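Local coordinates for ribonucleoside-diphosphate reductase (Pseudomonas aeruginosa, PDB 5IM3), which probably reduces ribonucleoside diphosphates to the deoxyribonucleotides needed for DNA synthesis and binds the allosteric nucleotide dATP, including at an ATP cone domain, at residues D667-Q672 and I682-Q687; N608-I613 and T779-S784; E861-R866 and Q874-Y879. One frame throughout, in Å; residues are numbered along the deposited sequence.

Contact 1 of 3, residues D667-Q672 and I682-Q687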
ATOM      1  N   ASP A 667      11.700  37.933 -15.938  1.00 57.64           N
ATOM      2  CA  ASP A 667      11.265  38.807 -17.020  1.00 55.59           C
ATOM      3  C   ASP A 667      12.452  39.382 -17.784  1.00 57.01           C
ATOM      4  O   ASP A 667      12.362  39.596 -18.997  1.00 59.80           O
ATOM      5  CB  ASP A 667      10.389  39.928 -16.464  1.00 53.95           C
ATOM      6  CG  ASP A 667       9.047  39.425 -15.962  1.00 54.25           C
ATOM      7  OD1 ASP A 667       8.817  38.197 -16.002  1.00 54.44           O
ATOM      8  OD2 ASP A 667       8.225  40.254 -15.518  1.00 51.82           O
ATOM      9  N   ALA A 668      13.570  39.631 -17.100  1.00 57.79           N
ATOM     10  CA  ALA A 668      14.767  40.080 -17.800  1.00 59.35           C
ATOM     11  C   ALA A 668      15.298  38.996 -18.730  1.00 59.78           C
ATOM     12  O   ALA A 668      15.825  39.299 -19.806  1.00 60.73           O
ATOM     13  CB  ALA A 668      15.840  40.501 -16.797  1.00 55.95           C
ATOM     14  N   LEU A 669      15.179  37.726 -18.328  1.00 59.26           N
ATOM     15  CA  LEU A 669      15.556  36.628 -19.214  1.00 59.80           C
ATOM     16  C   LEU A 669      14.689  36.616 -20.468  1.00 62.52           C
ATOM     17  O   LEU A 669      15.196  36.427 -21.579  1.00 63.22           O
ATOM     18  CB  LEU A 669      15.440  35.289 -18.480  1.00 58.28           C
ATOM     19  CG  LEU A 669      16.433  34.986 -17.358  1.00 56.09           C
ATOM     20  CD1 LEU A 669      16.061  33.677 -16.679  1.00 56.10           C
ATOM     21  CD2 LEU A 669      17.858  34.921 -17.877  1.00 57.50           C
ATOM     22  N   TYR A 670      13.378  36.809 -20.308  1.00 63.73           N
ATOM     23  CA  TYR A 670      12.488  36.859 -21.464  1.00 65.23           C
ATOM     24  C   TYR A 670      12.959  37.896 -22.474  1.00 68.44           C
ATOM     25  O   TYR A 670      13.015  37.629 -23.680  1.00 72.03           O
ATOM     26  CB  TYR A 670      11.057  37.174 -21.019  1.00 65.00           C
ATOM     27  CG  TYR A 670      10.371  36.096 -20.203  1.00 62.13           C
ATOM     28  CD1 TYR A 670      10.696  34.753 -20.357  1.00 61.23           C
ATOM     29  CD2 TYR A 670       9.383  36.427 -19.282  1.00 60.11           C
ATOM     30  CE1 TYR A 670      10.062  33.772 -19.613  1.00 60.12           C
ATOM     31  CE2 TYR A 670       8.746  35.456 -18.533  1.00 59.61           C
ATOM     32  CZ  TYR A 670       9.087  34.130 -18.703  1.00 60.51           C
ATOM     33  OH  TYR A 670       8.451  33.161 -17.961  1.00 60.08           O
ATOM     34  N   LEU A 671      13.298  39.098 -21.997  1.00 67.97           N
ATOM     35  CA  LEU A 671      13.692  40.171 -22.904  1.00 69.71           C
ATOM     36  C   LEU A 671      14.956  39.841 -23.679  1.00 70.35           C
ATOM     37  O   LEU A 671      15.184  40.420 -24.745  1.00 73.03           O
ATOM     38  CB  LEU A 671      13.887  41.471 -22.123  1.00 68.86           C
ATOM     39  CG  LEU A 671      12.623  42.075 -21.511  1.00 68.89           C
ATOM     40  CD1 LEU A 671      12.956  43.333 -20.723  1.00 67.97           C
ATOM     41  CD2 LEU A 671      11.592  42.382 -22.592  1.00 68.94           C
ATOM     42  N   GLN A 672      15.784  38.936 -23.168  1.00 70.69           N
ATOM     43  CA  GLN A 672      16.959  38.460 -23.879  1.00 70.92           C
ATOM     44  C   GLN A 672      16.706  37.135 -24.588  1.00 71.13           C
ATOM     45  O   GLN A 672      17.603  36.624 -25.265  1.00 72.61           O
ATOM     46  CB  GLN A 672      18.134  38.321 -22.905  1.00 69.59           C
ATOM     47  CG  GLN A 672      18.437  39.596 -22.124  1.00 68.61           C
ATOM     48  CD  GLN A 672      19.487  39.390 -21.054  1.00 67.38           C
ATOM     49  OE1 GLN A 672      20.684  39.436 -21.329  1.00 68.90           O
ATOM     50  NE2 GLN A 672      19.042  39.162 -19.821  1.00 66.37           N
ATOM     51  N   ILE A 682      22.629  31.178 -16.663  1.00 68.93           N
ATOM     52  CA  ILE A 682      23.627  31.117 -15.602  1.00 68.29           C
ATOM     53  C   ILE A 682      24.675  32.204 -15.803  1.00 68.47           C
ATOM     54  O   ILE A 682      25.154  32.814 -14.838  1.00 69.10           O
ATOM     55  CB  ILE A 682      24.252  29.711 -15.559  1.00 70.42           C
ATOM     56  CG1 ILE A 682      23.246  28.720 -14.967  1.00 70.64           C
ATOM     57  CG2 ILE A 682      25.554  29.712 -14.769  1.00 71.24           C
ATOM     58  CD1 ILE A 682      23.728  27.282 -14.936  1.00 73.56           C
ATOM     59  N   ALA A 683      25.044  32.464 -17.058  1.00 63.92           N
ATOM     60  CA  ALA A 683      26.013  33.515 -17.349  1.00 62.83           C
ATOM     61  C   ALA A 683      25.445  34.892 -17.027  1.00 61.50           C
ATOM     62  O   ALA A 683      26.126  35.732 -16.426  1.00 59.17           O
ATOM     63  CB  ALA A 683      26.440  33.437 -18.814  1.00 63.77           C
ATOM     64  N   PHE A 684      24.197  35.149 -17.428  1.00 63.40           N
ATOM     65  CA  PHE A 684      23.582  36.439 -17.134  1.00 62.40           C
ATOM     66  C   PHE A 684      23.420  36.648 -15.631  1.00 61.25           C
ATOM     67  O   PHE A 684      23.588  37.766 -15.132  1.00 60.97           O
ATOM     68  CB  PHE A 684      22.230  36.554 -17.837  1.00 62.12           C
ATOM     69  CG  PHE A 684      21.448  37.768 -17.435  1.00 62.97           C
ATOM     70  CD1 PHE A 684      21.862  39.034 -17.821  1.00 65.10           C
ATOM     71  CD2 PHE A 684      20.302  37.648 -16.668  1.00 60.95           C
ATOM     72  CE1 PHE A 684      21.147  40.158 -17.445  1.00 64.52           C
ATOM     73  CE2 PHE A 684      19.580  38.767 -16.291  1.00 60.88           C
ATOM     74  CZ  PHE A 684      20.004  40.023 -16.678  1.00 61.79           C
ATOM     75  N   ALA A 685      23.085  35.584 -14.894  1.00 52.42           N
ATOM     76  CA  ALA A 685      22.945  35.704 -13.445  1.00 52.30           C
ATOM     77  C   ALA A 685      24.275  36.055 -12.793  1.00 53.96           C
ATOM     78  O   ALA A 685      24.324  36.840 -11.839  1.00 51.92           O
ATOM     79  CB  ALA A 685      22.401  34.402 -12.858  1.00 49.74           C
ATOM     80  N   ASP A 686      25.366  35.474 -13.296  1.00 66.71           N
ATOM     81  CA  ASP A 686      26.692  35.769 -12.762  1.00 69.03           C
ATOM     82  C   ASP A 686      27.077  37.219 -13.023  1.00 68.66           C
ATOM     83  O   ASP A 686      27.429  37.957 -12.095  1.00 66.85           O
ATOM     84  CB  ASP A 686      27.714  34.817 -13.388  1.00 72.10           C
ATOM     85  CG  ASP A 686      29.081  34.905 -12.734  1.00 74.93           C
ATOM     86  OD1 ASP A 686      29.449  35.992 -12.241  1.00 74.87           O
ATOM     87  OD2 ASP A 686      29.793  33.879 -12.718  1.00 76.61           O
ATOM     88  N   GLN A 687      27.004  37.647 -14.287  1.00 66.00           N
ATOM     89  CA  GLN A 687      27.531  38.952 -14.669  1.00 65.75           C
ATOM     90  C   GLN A 687      26.640  40.094 -14.195  1.00 65.78           C
ATOM     91  O   GLN A 687      27.147  41.169 -13.857  1.00 67.54           O
ATOM     92  CB  GLN A 687      27.705  39.010 -16.182  1.00 69.24           C
ATOM     93  CG  GLN A 687      28.651  37.954 -16.719  1.00 70.57           C
ATOM     94  CD  GLN A 687      28.660  37.894 -18.230  1.00 71.59           C
ATOM     95  OE1 GLN A 687      28.673  36.813 -18.818  1.00 72.60           O
ATOM     96  NE2 GLN A 687      28.651  39.058 -18.871  1.00 73.15           N
TER
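Gln672 and Phe684 illustrate how an amide can pack against an aromatic ring with its nitrogen end rather than its flat face. The amide nitrogen NE2 of Gln672 lies 3.2 Å above the plane of the Phe684 ring and over its centre, with Phe684 CE1 the nearest ring atom to Gln672 NE2 at 3.3 Å. The two planes stand 77° apart, so the amide meets the ring upright. Its rotation is set from behind: Gln672 NE2 gives a nearly straight hydrogen bond of 3.2 Å to Ala668 O, one turn earlier, approaching from above that carbonyl's plane while the acceptor lies in the plane of the amide. The same oxygen also receives a weak bond from the backbone N of Gln672.

This is the pairing of helix 665-672 with the start of helix 679-707, two consecutive helices of the ten-stranded alpha-beta barrel domain. The axes of the two short segments make an angle of 121° and approach to 11.4 Å, a separation spanned largely by one side chain. Phe684 starts toward helix 665-672, and with CG trans to the backbone nitrogen (chi1 172°) its ring meets the Gln672 amide, beside Ala668 and Leu669. Leu669 CD2 and Ala668 CB reach the ring obliquely, the former 3.9 Å from Phe684 CD2 and the latter 4.2 Å from Phe684 CE2. Phe665, at the start of the first helix, adds a further aromatic neighbour, its ring meeting that of Phe684. Leu669 also packs on Tyr676 in the connection between the helices.

Contact 2 of 3, residues N608-I613 and T779-S784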
ATOM      1  N   ASN A 608      14.884  46.858  -9.994  1.00 50.38           N
ATOM      2  CA  ASN A 608      13.994  46.302 -11.009  1.00 52.81           C
ATOM      3  C   ASN A 608      14.819  46.071 -12.272  1.00 52.90           C
ATOM      4  O   ASN A 608      15.051  46.997 -13.053  1.00 50.64           O
ATOM      5  CB  ASN A 608      12.820  47.240 -11.263  1.00 51.93           C
ATOM      6  CG  ASN A 608      11.928  46.773 -12.392  1.00 53.19           C
ATOM      7  OD1 ASN A 608      12.084  45.668 -12.912  1.00 53.54           O
ATOM      8  ND2 ASN A 608      10.978  47.616 -12.774  1.00 55.47           N
ATOM      9  N   LEU A 609      15.267  44.828 -12.464  1.00 56.82           N
ATOM     10  CA  LEU A 609      16.121  44.513 -13.605  1.00 61.11           C
ATOM     11  C   LEU A 609      15.432  44.801 -14.932  1.00 60.94           C
ATOM     12  O   LEU A 609      16.093  45.210 -15.894  1.00 63.96           O
ATOM     13  CB  LEU A 609      16.557  43.047 -13.542  1.00 61.28           C
ATOM     14  CG  LEU A 609      17.622  42.718 -12.496  1.00 62.08           C
ATOM     15  CD1 LEU A 609      17.823  41.210 -12.377  1.00 61.74           C
ATOM     16  CD2 LEU A 609      18.936  43.409 -12.845  1.00 62.60           C
ATOM     17  N   VAL A 610      14.115  44.602 -15.008  1.00 53.78           N
ATOM     18  CA  VAL A 610      13.403  44.820 -16.264  1.00 56.80           C
ATOM     19  C   VAL A 610      13.641  46.232 -16.777  1.00 58.02           C
ATOM     20  O   VAL A 610      13.857  46.445 -17.975  1.00 59.39           O
ATOM     21  CB  VAL A 610      11.903  44.529 -16.084  1.00 56.31           C
ATOM     22  CG1 VAL A 610      11.097  45.043 -17.286  1.00 54.99           C
ATOM     23  CG2 VAL A 610      11.684  43.035 -15.889  1.00 53.63           C
ATOM     24  N   ASN A 611      13.599  47.221 -15.884  1.00 60.85           N
ATOM     25  CA  ASN A 611      13.817  48.604 -16.288  1.00 62.35           C
ATOM     26  C   ASN A 611      15.267  48.896 -16.641  1.00 63.48           C
ATOM     27  O   ASN A 611      15.587  50.053 -16.943  1.00 63.87           O
ATOM     28  CB  ASN A 611      13.355  49.553 -15.182  1.00 62.11           C
ATOM     29  CG  ASN A 611      11.868  49.847 -15.249  1.00 62.88           C
ATOM     30  OD1 ASN A 611      11.097  49.084 -15.830  1.00 63.31           O
ATOM     31  ND2 ASN A 611      11.460  50.965 -14.659  1.00 62.07           N
ATOM     32  N   HIS A 612      16.145  47.891 -16.609  1.00 60.89           N
ATOM     33  CA  HIS A 612      17.535  48.058 -17.017  1.00 63.67           C
ATOM     34  C   HIS A 612      17.898  47.136 -18.173  1.00 65.18           C
ATOM     35  O   HIS A 612      19.082  46.865 -18.402  1.00 64.96           O
ATOM     36  CB  HIS A 612      18.462  47.833 -15.824  1.00 61.58           C
ATOM     37  CG  HIS A 612      18.194  48.766 -14.687  1.00 60.58           C
ATOM     38  ND1 HIS A 612      17.162  48.571 -13.795  1.00 60.63           N
ATOM     39  CD2 HIS A 612      18.798  49.919 -14.320  1.00 61.00           C
ATOM     40  CE1 HIS A 612      17.155  49.556 -12.916  1.00 60.02           C
ATOM     41  NE2 HIS A 612      18.135  50.388 -13.213  1.00 59.75           N
ATOM     42  N   ILE A 613      16.898  46.650 -18.906  1.00 65.57           N
ATOM     43  CA  ILE A 613      17.099  45.888 -20.131  1.00 67.08           C
ATOM     44  C   ILE A 613      16.614  46.749 -21.288  1.00 71.14           C
ATOM     45  O   ILE A 613      15.425  47.085 -21.369  1.00 70.58           O
ATOM     46  CB  ILE A 613      16.359  44.540 -20.098  1.00 65.55           C
ATOM     47  CG1 ILE A 613      16.845  43.677 -18.927  1.00 63.36           C
ATOM     48  CG2 ILE A 613      16.542  43.797 -21.423  1.00 67.22           C
ATOM     49  CD1 ILE A 613      18.300  43.248 -19.026  1.00 64.78           C
ATOM     50  N   THR A 779       5.308  46.981  -9.268  1.00 55.86           N
ATOM     51  CA  THR A 779       6.069  47.378 -10.443  1.00 56.91           C
ATOM     52  C   THR A 779       5.761  46.530 -11.672  1.00 56.93           C
ATOM     53  O   THR A 779       6.207  46.877 -12.770  1.00 58.39           O
ATOM     54  CB  THR A 779       7.572  47.311 -10.144  1.00 55.28           C
ATOM     55  OG1 THR A 779       7.920  45.982  -9.738  1.00 51.59           O
ATOM     56  CG2 THR A 779       7.944  48.298  -9.039  1.00 56.02           C
ATOM     57  N   GLY A 780       5.027  45.433 -11.514  1.00 62.42           N
ATOM     58  CA  GLY A 780       4.590  44.637 -12.648  1.00 61.74           C
ATOM     59  C   GLY A 780       5.635  43.710 -13.230  1.00 60.67           C
ATOM     60  O   GLY A 780       5.654  43.495 -14.448  1.00 61.96           O
ATOM     61  N   VAL A 781       6.501  43.137 -12.392  1.00 51.02           N
ATOM     62  CA  VAL A 781       7.586  42.277 -12.845  1.00 48.03           C
ATOM     63  C   VAL A 781       7.532  40.961 -12.075  1.00 45.58           C
ATOM     64  O   VAL A 781       6.717  40.777 -11.171  1.00 44.20           O
ATOM     65  CB  VAL A 781       8.967  42.950 -12.683  1.00 50.30           C
ATOM     66  CG1 VAL A 781       9.038  44.230 -13.521  1.00 51.68           C
ATOM     67  CG2 VAL A 781       9.255  43.249 -11.210  1.00 47.55           C
ATOM     68  N   SER A 782       8.413  40.040 -12.454  1.00 48.75           N
ATOM     69  CA  SER A 782       8.475  38.737 -11.807  1.00 50.90           C
ATOM     70  C   SER A 782       9.131  38.845 -10.430  1.00 48.97           C
ATOM     71  O   SER A 782       9.829  39.811 -10.116  1.00 48.06           O
ATOM     72  CB  SER A 782       9.239  37.737 -12.676  1.00 50.53           C
ATOM     73  OG  SER A 782      10.532  38.220 -13.003  1.00 52.85           O
ATOM     74  N   GLN A 783       8.904  37.820  -9.610  1.00 55.98           N
ATOM     75  CA  GLN A 783       9.383  37.823  -8.232  1.00 55.82           C
ATOM     76  C   GLN A 783      10.886  37.571  -8.174  1.00 54.04           C
ATOM     77  O   GLN A 783      11.372  36.562  -8.693  1.00 55.18           O
ATOM     78  CB  GLN A 783       8.650  36.757  -7.418  1.00 56.35           C
ATOM     79  CG  GLN A 783       7.136  36.811  -7.521  1.00 61.75           C
ATOM     80  CD  GLN A 783       6.548  38.017  -6.827  1.00 66.05           C
ATOM     81  OE1 GLN A 783       7.259  38.775  -6.166  1.00 68.66           O
ATOM     82  NE2 GLN A 783       5.239  38.201  -6.966  1.00 66.51           N
ATOM     83  N   SER A 784      11.611  38.487  -7.527  1.00 49.04           N
ATOM     84  CA  SER A 784      13.043  38.371  -7.249  1.00 49.83           C
ATOM     85  C   SER A 784      13.795  37.554  -8.298  1.00 47.10           C
ATOM     86  O   SER A 784      14.008  38.030  -9.418  1.00 47.47           O
ATOM     87  CB  SER A 784      13.258  37.779  -5.853  1.00 46.20           C
ATOM     88  OG  SER A 784      12.596  36.538  -5.714  1.00 49.08           O
TER
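Val781 presses one methyl, CG1, into the angle between Asn608 and Val610: Val781 CG1 is 3.4 Å from Asn608 OD1 and 3.7 Å from Val610 CG2. The two valines lie alongside each other, pointing opposite ways, whereas the asparagine amide meets Val781 at a slant. Thr779 adds a looser touch, its CB 4.3 Å from Asn608 ND2. No hydrogen bond joins the two segments; the amide of Asn608 is held by other partners. With CG trans to the backbone nitrogen (chi1 175°), the amide extends toward Val781; its ND2 bonds to the carbonyl of Phe351, and its OD1 accepts a weak 3.1 Å bond from Val610 N, closing an Asx turn.

Asn608 ends strand 600-608, which runs parallel to strand 659-663 in the barrel sheet, and the contact joins the loop leaving that strand to the loop leaving helix 773-779. The chain departs from the helix at Gly780 with a positive phi of 79°, directly before Val781. Further out, the Asn608 carbonyl is fixed by His612, whose ND1 donates to Asn608 O at 2.7 Å with the acceptor in the imidazole plane. His612 NE2 bonds in turn to Thr626 of helix 620-640. In the second segment, Thr779 OG1 bonds back to Ile775 O, and Met663 of the neighbouring strand packs against both Thr779 and Val781.

Contact 3 of 3, residues E861-R866 and Q874-Y879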
ATOM      1  N   GLU A 861      22.795  26.402  -9.608  1.00 63.38           N
ATOM      2  CA  GLU A 861      24.015  26.935 -10.207  1.00 67.13           C
ATOM      3  C   GLU A 861      23.916  28.440 -10.419  1.00 65.30           C
ATOM      4  O   GLU A 861      24.899  29.167 -10.238  1.00 66.06           O
ATOM      5  CB  GLU A 861      24.305  26.230 -11.531  1.00 73.34           C
ATOM      6  CG  GLU A 861      25.283  25.074 -11.417  1.00 78.06           C
ATOM      7  CD  GLU A 861      26.676  25.529 -11.025  1.00 81.96           C
ATOM      8  OE1 GLU A 861      26.963  26.741 -11.144  1.00 82.26           O
ATOM      9  OE2 GLU A 861      27.479  24.677 -10.590  1.00 85.35           O
ATOM     10  N   ALA A 862      22.737  28.923 -10.815  1.00 57.20           N
ATOM     11  CA  ALA A 862      22.539  30.359 -10.961  1.00 55.81           C
ATOM     12  C   ALA A 862      22.703  31.064  -9.622  1.00 55.40           C
ATOM     13  O   ALA A 862      23.399  32.081  -9.519  1.00 56.86           O
ATOM     14  CB  ALA A 862      21.157  30.638 -11.548  1.00 55.01           C
ATOM     15  N   ALA A 863      22.063  30.532  -8.577  1.00 54.52           N
ATOM     16  CA  ALA A 863      22.200  31.120  -7.252  1.00 51.50           C
ATOM     17  C   ALA A 863      23.644  31.052  -6.774  1.00 52.08           C
ATOM     18  O   ALA A 863      24.132  31.980  -6.119  1.00 53.77           O
ATOM     19  CB  ALA A 863      21.270  30.413  -6.269  1.00 49.97           C
ATOM     20  N   SER A 864      24.351  29.969  -7.110  1.00 50.87           N
ATOM     21  CA  SER A 864      25.747  29.834  -6.703  1.00 51.38           C
ATOM     22  C   SER A 864      26.600  30.974  -7.247  1.00 53.60           C
ATOM     23  O   SER A 864      27.468  31.500  -6.544  1.00 52.68           O
ATOM     24  CB  SER A 864      26.305  28.489  -7.171  1.00 49.91           C
ATOM     25  OG  SER A 864      27.688  28.386  -6.875  1.00 50.93           O
ATOM     26  N   ARG A 865      26.378  31.362  -8.502  1.00 55.75           N
ATOM     27  CA  ARG A 865      27.202  32.409  -9.093  1.00 60.36           C
ATOM     28  C   ARG A 865      26.777  33.796  -8.636  1.00 59.52           C
ATOM     29  O   ARG A 865      27.616  34.701  -8.561  1.00 60.55           O
ATOM     30  CB  ARG A 865      27.161  32.319 -10.615  1.00 64.70           C
ATOM     31  CG  ARG A 865      28.084  31.253 -11.166  1.00 67.03           C
ATOM     32  CD  ARG A 865      27.454  30.592 -12.351  1.00 68.87           C
ATOM     33  NE  ARG A 865      28.260  29.503 -12.891  1.00 72.93           N
ATOM     34  CZ  ARG A 865      29.223  29.657 -13.793  1.00 75.58           C
ATOM     35  NH1 ARG A 865      29.526  30.863 -14.255  1.00 75.77           N
ATOM     36  NH2 ARG A 865      29.894  28.598 -14.228  1.00 78.49           N
ATOM     37  N   ARG A 866      25.494  33.990  -8.333  1.00 60.39           N
ATOM     38  CA  ARG A 866      25.077  35.253  -7.737  1.00 61.61           C
ATOM     39  C   ARG A 866      25.692  35.422  -6.355  1.00 59.04           C
ATOM     40  O   ARG A 866      26.102  36.526  -5.980  1.00 58.74           O
ATOM     41  CB  ARG A 866      23.552  35.328  -7.665  1.00 60.18           C
ATOM     42  CG  ARG A 866      22.887  35.610  -9.005  1.00 63.16           C
ATOM     43  CD  ARG A 866      21.392  35.839  -8.848  1.00 62.14           C
ATOM     44  NE  ARG A 866      20.715  34.624  -8.403  1.00 64.98           N
ATOM     45  CZ  ARG A 866      20.117  33.752  -9.210  1.00 64.93           C
ATOM     46  NH1 ARG A 866      20.088  33.953 -10.522  1.00 67.82           N
ATOM     47  NH2 ARG A 866      19.540  32.674  -8.699  1.00 64.12           N
ATOM     48  N   GLN A 874      20.672  34.977  -0.250  1.00 47.32           N
ATOM     49  CA  GLN A 874      19.526  35.173  -1.128  1.00 50.20           C
ATOM     50  C   GLN A 874      18.468  34.124  -0.824  1.00 48.84           C
ATOM     51  O   GLN A 874      18.789  32.949  -0.618  1.00 52.32           O
ATOM     52  CB  GLN A 874      19.937  35.099  -2.606  1.00 56.52           C
ATOM     53  CG  GLN A 874      20.689  33.839  -2.989  1.00 57.42           C
ATOM     54  CD  GLN A 874      21.376  33.953  -4.338  1.00 61.13           C
ATOM     55  OE1 GLN A 874      20.735  34.211  -5.360  1.00 61.61           O
ATOM     56  NE2 GLN A 874      22.691  33.767  -4.346  1.00 63.13           N
ATOM     57  N   SER A 875      17.209  34.558  -0.793  1.00 43.49           N
ATOM     58  CA  SER A 875      16.094  33.643  -0.567  1.00 42.33           C
ATOM     59  C   SER A 875      15.896  32.766  -1.797  1.00 43.94           C
ATOM     60  O   SER A 875      15.555  33.265  -2.876  1.00 45.66           O
ATOM     61  CB  SER A 875      14.823  34.425  -0.257  1.00 39.84           C
ATOM     62  OG  SER A 875      14.997  35.219   0.896  1.00 41.12           O
ATOM     63  N   LEU A 876      16.098  31.464  -1.636  1.00 45.82           N
ATOM     64  CA  LEU A 876      16.154  30.535  -2.762  1.00 47.73           C
ATOM     65  C   LEU A 876      15.121  29.434  -2.567  1.00 47.98           C
ATOM     66  O   LEU A 876      15.376  28.452  -1.864  1.00 47.26           O
ATOM     67  CB  LEU A 876      17.553  29.946  -2.903  1.00 48.18           C
ATOM     68  CG  LEU A 876      17.767  29.084  -4.147  1.00 51.43           C
ATOM     69  CD1 LEU A 876      17.611  29.916  -5.415  1.00 50.25           C
ATOM     70  CD2 LEU A 876      19.134  28.425  -4.100  1.00 52.04           C
ATOM     71  N   ASN A 877      13.961  29.586  -3.197  1.00 49.50           N
ATOM     72  CA  ASN A 877      13.003  28.497  -3.272  1.00 50.77           C
ATOM     73  C   ASN A 877      13.454  27.488  -4.319  1.00 50.19           C
ATOM     74  O   ASN A 877      13.992  27.857  -5.366  1.00 49.76           O
ATOM     75  CB  ASN A 877      11.613  29.025  -3.612  1.00 52.10           C
ATOM     76  CG  ASN A 877      11.033  29.871  -2.507  1.00 53.91           C
ATOM     77  OD1 ASN A 877      11.188  29.563  -1.325  1.00 53.85           O
ATOM     78  ND2 ASN A 877      10.372  30.956  -2.882  1.00 55.47           N
ATOM     79  N   LEU A 878      13.258  26.211  -4.021  1.00 47.83           N
ATOM     80  CA  LEU A 878      13.620  25.138  -4.933  1.00 48.15           C
ATOM     81  C   LEU A 878      12.378  24.346  -5.305  1.00 49.57           C
ATOM     82  O   LEU A 878      11.531  24.056  -4.453  1.00 49.07           O
ATOM     83  CB  LEU A 878      14.676  24.219  -4.319  1.00 49.67           C
ATOM     84  CG  LEU A 878      16.068  24.835  -4.154  1.00 48.68           C
ATOM     85  CD1 LEU A 878      17.011  23.828  -3.529  1.00 50.88           C
ATOM     86  CD2 LEU A 878      16.630  25.318  -5.484  1.00 50.48           C
ATOM     87  N   TYR A 879      12.276  24.015  -6.590  1.00 52.00           N
ATOM     88  CA  TYR A 879      11.136  23.296  -7.140  1.00 53.46           C
ATOM     89  C   TYR A 879      11.627  21.957  -7.664  1.00 53.57           C
ATOM     90  O   TYR A 879      12.552  21.906  -8.480  1.00 53.92           O
ATOM     91  CB  TYR A 879      10.466  24.111  -8.246  1.00 53.43           C
ATOM     92  CG  TYR A 879      10.040  25.480  -7.780  1.00 51.76           C
ATOM     93  CD1 TYR A 879      10.935  26.542  -7.772  1.00 52.11           C
ATOM     94  CD2 TYR A 879       8.747  25.709  -7.331  1.00 52.28           C
ATOM     95  CE1 TYR A 879      10.551  27.794  -7.338  1.00 51.20           C
ATOM     96  CE2 TYR A 879       8.355  26.959  -6.898  1.00 52.01           C
ATOM     97  CZ  TYR A 879       9.259  27.995  -6.901  1.00 51.94           C
ATOM     98  OH  TYR A 879       8.865  29.239  -6.465  1.00 54.97           O
TER
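Gln874 opens the second segment by laying its amide against the last turn of helix 856-866. Its OE1 accepts a 3.1 Å hydrogen bond from Arg866 NE that is almost perfectly straight, at 175°; the donor lies in the carbonyl plane and the acceptor at the guanidinium edge, although the two flat groups are turned 67° apart. The NE2 end sits 2.9 Å from Ala863 O, and Gln874 CD passes 4.0 Å from Ala863 CB. Arg866 is placed by more than this bond: its chain bends at chi3 (-66°), folding the guanidinium back so that Ala862 O lies 3.7 Å above its plane and over its centre. Phe665 makes a cation-pi contact with the same group, and Ala685 and Met689 of helix 679-707 pack against Arg866.

In fold terms, the chain leaves the helix, turns back through a loop and enters strand 878-881, the first of a parallel pair whose crossover to strand 906-909 runs through helix 885-897. Two residues beyond Gln874, Leu876 brings both methyls onto the helix, CD2 at 3.6 Å and CD1 at 3.8 Å from Ala863 CB. Both branches of Leu876 rest against the one methyl of Ala863, and Leu876 also reaches Ile859 one turn back. Farther along, where the strand begins, Leu878 packs nearer the helix's N-terminal end, against Thr856 and Val860, and on Thr891 and Tyr892 of helix 885-897.

Overall arrangement
All three contacts lie within the barrel domain: contacts 1 and 3 are buried, contact 2 is partly so, and none is on the surface. Contact 1 is nested along the chain inside the loop closed by contact 2, whereas contact 3 follows both. Contact 1 joins two helices, contact 2 two loops, and contact 3 a helix and the approach to a strand; their chemistry differs: amide on ring, then a valine methyl against an amide and another valine, then a directed hydrogen bond beside apolar packing. Contact 1 touches both others: Asp667 packs on Val610 and meets Ser782, while Ile682 packs on Glu861 and Arg865. Contacts 2 and 3 stay about 5 Å apart at their nearest atoms.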